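Local coordinates for 16S rRNA (adenine(1408)-N(1))-methyltransferase (Escherichia coli, PDB 3P2E), which methylates the N1 position of adenine 1408 in 16S rRNA of assembled 30S subunits, using S-adenosyl-L-methionine, and so confers resistance to various aminoglycosides, at residues Arg119-Leu122 and Ser123-Ala126. Residues are numbered along the deposited sequence; the frame is centred on the assembly and turned at random.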
loop_
_atom_site.group_PDB
_atom_site.type_symbol
_atom_site.label_atom_id
_atom_site.label_comp_id
_atom_site.label_asym_id
_atom_site.label_seq_id
_atom_site.Cartn_x
_atom_site.Cartn_y
_atom_site.Cartn_z
ATOM N N ARG A 119 9.567 -13.002 -7.339
ATOM C CA ARG A 119 9.803 -13.516 -5.995
ATOM C C ARG A 119 10.753 -12.695 -5.132
ATOM O O ARG A 119 10.473 -12.453 -3.958
ATOM C CB ARG A 119 10.287 -14.968 -6.056
ATOM C CG ARG A 119 9.232 -15.941 -6.571
ATOM C CD ARG A 119 9.652 -17.384 -6.341
ATOM N NE ARG A 119 10.899 -17.713 -7.025
ATOM C CZ ARG A 119 11.028 -17.806 -8.344
ATOM N NH1 ARG A 119 9.983 -17.594 -9.132
ATOM N NH2 ARG A 119 12.205 -18.107 -8.876
ATOM N N ASP A 120 11.869 -12.258 -5.705
ATOM C CA ASP A 120 12.837 -11.479 -4.942
ATOM C C ASP A 120 12.234 -10.171 -4.442
ATOM O O ASP A 120 12.379 -9.824 -3.270
ATOM C CB ASP A 120 14.082 -11.197 -5.787
ATOM C CG ASP A 120 15.139 -10.416 -5.028
ATOM O OD1 ASP A 120 15.548 -10.861 -3.931
ATOM O OD2 ASP A 120 15.570 -9.357 -5.527
ATOM N N ILE A 121 11.550 -9.449 -5.323
ATOM C CA ILE A 121 10.935 -8.189 -4.929
ATOM C C ILE A 121 9.842 -8.409 -3.883
ATOM O O ILE A 121 9.773 -7.680 -2.890
ATOM C CB ILE A 121 10.328 -7.446 -6.143
ATOM C CG1 ILE A 121 11.421 -7.129 -7.167
ATOM C CG2 ILE A 121 9.677 -6.150 -5.679
ATOM C CD1 ILE A 121 12.511 -6.209 -6.647
ATOM N N LEU A 122 8.988 -9.408 -4.093
ATOM C CA LEU A 122 7.930 -9.669 -3.119
ATOM C C LEU A 122 8.543 -10.040 -1.771
ATOM O O LEU A 122 7.987 -9.729 -0.716
ATOM C CB LEU A 122 6.989 -10.777 -3.605
ATOM C CG LEU A 122 6.072 -10.398 -4.775
ATOM C CD1 LEU A 122 5.014 -11.477 -4.962
ATOM C CD2 LEU A 122 5.398 -9.055 -4.505
ATOM N N SER A 123 9.697 -10.702 -1.805
ATOM C CA SER A 123 10.376 -11.076 -0.573
ATOM C C SER A 123 10.763 -9.810 0.189
ATOM O O SER A 123 10.654 -9.768 1.420
ATOM C CB SER A 123 11.625 -11.906 -0.874
ATOM O OG SER A 123 11.270 -13.168 -1.408
ATOM N N ASN A 124 11.207 -8.784 -0.541
ATOM C CA ASN A 124 11.585 -7.513 0.084
ATOM C C ASN A 124 10.361 -6.893 0.746
ATOM O O ASN A 124 10.453 -6.327 1.836
ATOM C CB ASN A 124 12.115 -6.495 -0.939
ATOM C CG ASN A 124 13.340 -6.972 -1.686
ATOM O OD1 ASN A 124 14.163 -7.721 -1.158
ATOM N ND2 ASN A 124 13.481 -6.511 -2.927
ATOM N N VAL A 125 9.215 -6.977 0.076
ATOM C CA VAL A 125 7.992 -6.412 0.632
ATOM C C VAL A 125 7.565 -7.188 1.875
ATOM O O VAL A 125 7.101 -6.603 2.855
ATOM C CB VAL A 125 6.835 -6.425 -0.399
ATOM C CG1 VAL A 125 5.569 -5.863 0.238
ATOM C CG2 VAL A 125 7.222 -5.607 -1.622
ATOM N N ALA A 126 7.721 -8.507 1.842
ATOM C CA ALA A 126 7.342 -9.319 2.990
ATOM C C ALA A 126 8.216 -8.977 4.198
ATOM O O ALA A 126 7.768 -9.077 5.337
ATOM C CB ALA A 126 7.461 -10.798 2.649
HETATM O O HOH W 1 15.802 -6.824 -4.410
#
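Ser123 turns its hydroxyl back onto the preceding helical turn and donates from OG to Arg119 O at 2.8 Å. Its OG stands beside its own backbone N, anti to the carbonyl carbon (chi1 -68°), which brings the hydroxyl within range of that oxygen. The backbone N of Ser123 binds the same Arg119 O at 2.9 Å. The two donors come from opposite faces of the carbonyl plane, and the hydroxyl lies well above it, 38° out. Such a serine bond to the carbonyl four residues back is common inside helices. Ser175 OG is a further hydrogen-bonding partner of this oxygen, which ties the first turn to helix 166-175.

One residue on, Asn124 also leans back along the helix. Its CG comes within 3.4 Å of Asp120 O, and its ND2 passes 3.9 Å from Ile121 CD1, the two side chains crossing at a slant. The amide does not meet the Asp120 carboxylate directly: ND2 and OD2 are 4.4 Å apart. A water bridges them, donating to Asp120 OD2 and accepting from Asn124 ND2, each at 2.8 Å.

Regular backbone bonds run from Asn124, Val125 and Ala126 to Asp120, Ile121 and Leu122.

Ile121 is buried against the loop residues Ala87 and Glu88, both S-adenosyl-L-methionine-binding; its side chain is about 6 Å from the bound S-adenosyl-L-homocysteine. Leu122 packs on Leu172 and Ser175 of helix 166-175. Helix 119-126 itself connects helix 108-115 to strands 129-130 and 133-139, the latter part of the seven-stranded sheet whose order, 3-2-1-4-5-7-6, marks the Rossmann-like fold of class I methyltransferases.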